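Side-chain contacts in Mn transporter subunit (Synechocystis sp. PCC 6803, PDB 3UJP), which probably serves as the periplasmic metal-binding component of a manganese uptake transporter, capturing manganese between its two lobes for delivery to the membrane: residues A[155-158]-A[159-162]; A[201-204]-A[205-209]. All coordinates share one frame; numbering follows the deposited sequence.

Contact 1. Residues A[155-158]-A[159-162]; sequences PDNA and KYYN
In the backbone, N162 N donates to A158 O at 3.0 Å with an N-H...O angle of 162°, a helical i to i+4 bond, whereas the preceding link, Y160 N to N157 O at 2.8 Å, is weak because its angle is only 127°. The carbonyl of N157 is where most of the side-chain contact gathers. Y160 brings the edge of its ring to this oxygen, which lies near the ring plane, 3.5 Å from Y160 CD1. Y161 meets the same oxygen differently, with a ring face: Y161 CD2 is 3.7 Å from N157 O. One carbonyl sits at the rim of one tyrosine and over a face of the next. The side chain of N157 adds an apolar touch, its CB lying 4.0 Å from Y161 CE2. With Y161 CG opposite the carbonyl carbon (chi1 -51°), the ring is swung back along the chain against the backbone of N157 and A158, and its hydroxyl end comes near N157 CB. The amide of N157 also turns back along the chain, its ND2 making a weak hydrogen bond to D154 OD2. K159 takes little part: its CG comes only to 4.2 Å from N157 O before the bent chain leads off into more exposed surroundings. The buried ring of Y161 meets F150 edge-to-face and touches K52 and L53. On the outer side K159 and N162 pack on D126, and Y160 on P118, of a second subunit, and a bound zinc ion lies about 5 Å from the Y160 side chain. The arrangement is the tight connection of a helical hairpin, in which the chain leaves helix 136-153 and starts helix 158-183 at the surface, with one tyrosine turned inward and the other to a subunit contact.

Contact 2. Residues A[201-204]-A[205-209]; sequences SYLA and RDYGM
M209 N donates to A204 O at 2.8 Å and 170°, a nearly straight six-to-one bond (i+5 to i) that closes the end of helix 201-206. Behind it come ordinary helical bonds: D206 N to Y202 O at 2.9 Å and R205 N to S201 O at 3.1 Å; the one from Y207 N to L203 O is weak. R205 and D206 form a salt bridge whose hydrogen bond is weak, R205 NH1 being 3.5 Å from D206 OD1, which lies at the guanidinium edge and in its plane, while D206 OD2 is hydrogen-bonded to S135 OG. R205 lies alongside Y202, its chain bent at chi2 and chi3, both side chains pointing the same way: R205 NH1 comes to the ring edge, 3.9 Å from Y202 CD1, and the two planes stand 77° apart, so the groups do not stack. The hydroxyl of Y202 is held by N129 O and I117 N. L203 CD1 packs 3.4 Å from Y207 CE2. L203 CG stands opposite its backbone N (chi1 -172°), which carries this methyl forward to the tyrosine. Y207 lays its ring under D206 CB, rests on L179 and L183 of helix 158-183, and reaches D176 with its hydroxyl. Across the helix end, CB of A204 meets CB of M209 at 3.7 Å. This apolar pair, the six-to-one bond and the left-handed backbone of G208 resemble a Schellman C-cap, though the companion bond from G208 N to R205 O is not established; here they turn the chain from helix into strand 210-213 of a beta-alpha-beta unit.

Contact 1 precedes contact 2 along the chain; their centres are 34 Å apart and their nearest atoms about 21 Å, so they do not touch. Helix 158-183 connects them: contact 1 covers the loop before it and its first turn, and Y207 and M209 of contact 2 pack on its far end. Strand 192-195 then leads past E197, a manganese ligand, to helix 201-206. Contact 1 lies at the surface beside another subunit, contact 2 partly buried, with Y202 about 10 Å from the manganese. A long helix joining the two lobes is a hallmark of this family of metal-binding proteins, and 158-183 is probably that helix.

Contact 1. Residues A[155-158]-A[159-162]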
loop_
_atom_site.group_PDB
_atom_site.type_symbol
_atom_site.label_atom_id
_atom_site.label_comp_id
_atom_site.label_asym_id
_atom_site.label_seq_id
_atom_site.Cartn_x
_atom_site.Cartn_y
_atom_site.Cartn_z
ATOM N N PRO A 155 19.694 -0.147 -2.767
ATOM C CA PRO A 155 20.496 -0.878 -3.745
ATOM C C PRO A 155 20.137 -2.372 -3.782
ATOM O O PRO A 155 20.418 -3.030 -4.797
ATOM C CB PRO A 155 21.926 -0.675 -3.236
ATOM C CG PRO A 155 21.767 -0.494 -1.764
ATOM C CD PRO A 155 20.488 0.269 -1.596
ATOM N N ASP A 156 19.528 -2.887 -2.712
ATOM C CA ASP A 156 19.104 -4.286 -2.678
ATOM C C ASP A 156 18.205 -4.615 -3.887
ATOM O O ASP A 156 18.377 -5.628 -4.562
ATOM C CB ASP A 156 18.379 -4.613 -1.354
ATOM C CG ASP A 156 19.293 -4.538 -0.126
ATOM O OD1 ASP A 156 20.531 -4.445 -0.285
ATOM O OD2 ASP A 156 18.758 -4.586 1.006
ATOM N N ASN A 157 17.259 -3.726 -4.164
ATOM C CA ASN A 157 16.254 -3.959 -5.189
ATOM C C ASN A 157 16.540 -3.298 -6.532
ATOM O O ASN A 157 15.684 -3.280 -7.399
ATOM C CB ASN A 157 14.899 -3.513 -4.667
ATOM C CG ASN A 157 14.458 -4.328 -3.476
ATOM O OD1 ASN A 157 14.613 -5.548 -3.450
ATOM N ND2 ASN A 157 13.928 -3.656 -2.467
ATOM N N ALA A 158 17.744 -2.773 -6.695
ATOM C CA ALA A 158 18.186 -2.146 -7.937
ATOM C C ALA A 158 17.551 -2.733 -9.180
ATOM O O ALA A 158 17.029 -1.981 -10.027
ATOM C CB ALA A 158 19.700 -2.231 -8.061
ATOM N N LYS A 159 17.623 -4.069 -9.287
ATOM C CA LYS A 159 17.247 -4.809 -10.501
ATOM C C LYS A 159 15.833 -4.456 -10.918
ATOM O O LYS A 159 15.562 -4.252 -12.105
ATOM C CB LYS A 159 17.391 -6.318 -10.296
ATOM C CG LYS A 159 16.384 -6.917 -9.336
ATOM C CD LYS A 159 16.655 -8.404 -9.069
ATOM C CE LYS A 159 16.488 -8.720 -7.572
ATOM N NZ LYS A 159 16.989 -10.070 -7.158
ATOM N N TYR A 160 14.948 -4.356 -9.924
ATOM C CA TYR A 160 13.583 -3.903 -10.131
ATOM C C TYR A 160 13.521 -2.479 -10.698
ATOM O O TYR A 160 12.897 -2.268 -11.741
ATOM C CB TYR A 160 12.775 -4.032 -8.841
ATOM C CG TYR A 160 12.601 -5.470 -8.373
ATOM C CD1 TYR A 160 13.588 -6.117 -7.633
ATOM C CD2 TYR A 160 11.447 -6.179 -8.668
ATOM C CE1 TYR A 160 13.427 -7.437 -7.202
ATOM C CE2 TYR A 160 11.278 -7.501 -8.250
ATOM C CZ TYR A 160 12.269 -8.124 -7.512
ATOM O OH TYR A 160 12.085 -9.432 -7.095
ATOM N N TYR A 161 14.168 -1.510 -10.046
ATOM C CA TYR A 161 14.168 -0.123 -10.553
ATOM C C TYR A 161 14.602 0.012 -12.010
ATOM O O TYR A 161 13.999 0.773 -12.774
ATOM C CB TYR A 161 14.988 0.813 -9.663
ATOM C CG TYR A 161 14.582 0.696 -8.221
ATOM C CD1 TYR A 161 13.261 0.786 -7.869
ATOM C CD2 TYR A 161 15.505 0.399 -7.226
ATOM C CE1 TYR A 161 12.869 0.638 -6.569
ATOM C CE2 TYR A 161 15.122 0.233 -5.935
ATOM C CZ TYR A 161 13.796 0.363 -5.601
ATOM O OH TYR A 161 13.360 0.225 -4.292
ATOM N N ASN A 162 15.633 -0.715 -12.411
ATOM C CA ASN A 162 16.017 -0.666 -13.810
ATOM C C ASN A 162 14.938 -1.264 -14.688
ATOM O O ASN A 162 14.621 -0.746 -15.755
ATOM C CB ASN A 162 17.320 -1.410 -14.024
ATOM C CG ASN A 162 18.409 -0.912 -13.125
ATOM O OD1 ASN A 162 18.541 -1.363 -11.985
ATOM N ND2 ASN A 162 19.191 0.044 -13.625
#

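Contact 2. Residues A[201-204]-A[205-209]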
loop_
_atom_site.group_PDB
_atom_site.type_symbol
_atom_site.label_atom_id
_atom_site.label_comp_id
_atom_site.label_asym_id
_atom_site.label_seq_id
_atom_site.Cartn_x
_atom_site.Cartn_y
_atom_site.Cartn_z
ATOM N N SER A 201 4.715 25.285 -22.117
ATOM C CA SER A 201 5.769 25.744 -23.016
ATOM C C SER A 201 6.693 24.636 -23.568
ATOM O O SER A 201 7.178 24.751 -24.689
ATOM C CB SER A 201 6.595 26.858 -22.362
ATOM O OG SER A 201 6.053 28.133 -22.641
ATOM N N TYR A 202 6.958 23.578 -22.800
ATOM C CA TYR A 202 7.828 22.507 -23.307
ATOM C C TYR A 202 7.082 21.656 -24.309
ATOM O O TYR A 202 7.577 21.380 -25.405
ATOM C CB TYR A 202 8.364 21.618 -22.192
ATOM C CG TYR A 202 9.312 22.334 -21.269
ATOM C CD1 TYR A 202 10.678 22.318 -21.495
ATOM C CD2 TYR A 202 8.840 23.035 -20.170
ATOM C CE1 TYR A 202 11.547 22.977 -20.644
ATOM C CE2 TYR A 202 9.690 23.694 -19.331
ATOM C CZ TYR A 202 11.044 23.667 -19.566
ATOM O OH TYR A 202 11.889 24.326 -18.707
ATOM N N LEU A 203 5.882 21.245 -23.913
ATOM C CA LEU A 203 4.982 20.516 -24.784
ATOM C C LEU A 203 4.841 21.168 -26.149
ATOM O O LEU A 203 4.796 20.483 -27.156
ATOM C CB LEU A 203 3.607 20.439 -24.153
ATOM C CG LEU A 203 2.786 19.499 -25.010
ATOM C CD1 LEU A 203 3.517 18.187 -24.971
ATOM C CD2 LEU A 203 1.414 19.349 -24.461
ATOM N N ALA A 204 4.747 22.495 -26.170
ATOM C CA ALA A 204 4.585 23.242 -27.415
ATOM C C ALA A 204 5.893 23.383 -28.163
ATOM O O ALA A 204 5.896 23.419 -29.383
ATOM C CB ALA A 204 3.969 24.594 -27.168
ATOM N N ARG A 205 7.009 23.478 -27.461
ATOM C CA ARG A 205 8.289 23.455 -28.169
ATOM C C ARG A 205 8.454 22.119 -28.917
ATOM O O ARG A 205 8.918 22.080 -30.059
ATOM C CB ARG A 205 9.462 23.687 -27.212
ATOM C CG ARG A 205 10.805 23.659 -27.887
ATOM C CD ARG A 205 11.649 22.537 -27.336
ATOM N NE ARG A 205 12.556 23.007 -26.294
ATOM C CZ ARG A 205 12.794 22.362 -25.150
ATOM N NH1 ARG A 205 12.177 21.213 -24.878
ATOM N NH2 ARG A 205 13.641 22.873 -24.262
ATOM N N ASP A 206 8.031 21.030 -28.278
ATOM C CA ASP A 206 8.265 19.678 -28.780
ATOM C C ASP A 206 7.470 19.385 -30.030
ATOM O O ASP A 206 7.927 18.664 -30.896
ATOM C CB ASP A 206 7.904 18.635 -27.714
ATOM C CG ASP A 206 9.079 18.254 -26.818
ATOM O OD1 ASP A 206 9.942 19.110 -26.538
ATOM O OD2 ASP A 206 9.124 17.084 -26.382
ATOM N N TYR A 207 6.266 19.926 -30.102
ATOM C CA TYR A 207 5.372 19.616 -31.202
ATOM C C TYR A 207 5.022 20.855 -31.981
ATOM O O TYR A 207 3.954 20.939 -32.593
ATOM C CB TYR A 207 4.126 18.915 -30.676
ATOM C CG TYR A 207 4.517 17.735 -29.835
ATOM C CD1 TYR A 207 5.321 16.725 -30.362
ATOM C CD2 TYR A 207 4.144 17.642 -28.501
ATOM C CE1 TYR A 207 5.717 15.628 -29.589
ATOM C CE2 TYR A 207 4.535 16.546 -27.718
ATOM C CZ TYR A 207 5.318 15.546 -28.268
ATOM O OH TYR A 207 5.699 14.475 -27.481
ATOM N N GLY A 208 5.942 21.820 -31.942
ATOM C CA GLY A 208 5.861 23.035 -32.735
ATOM C C GLY A 208 4.532 23.758 -32.671
ATOM O O GLY A 208 3.877 23.972 -33.698
ATOM N N MET A 209 4.134 24.143 -31.464
ATOM C CA MET A 209 2.938 24.953 -31.282
ATOM C C MET A 209 3.302 26.374 -30.830
ATOM O O MET A 209 4.387 26.618 -30.283
ATOM C CB MET A 209 1.988 24.300 -30.278
ATOM C CG MET A 209 1.515 22.912 -30.675
ATOM S SD MET A 209 0.008 22.402 -29.815
ATOM C CE MET A 209 -1.268 23.212 -30.786
#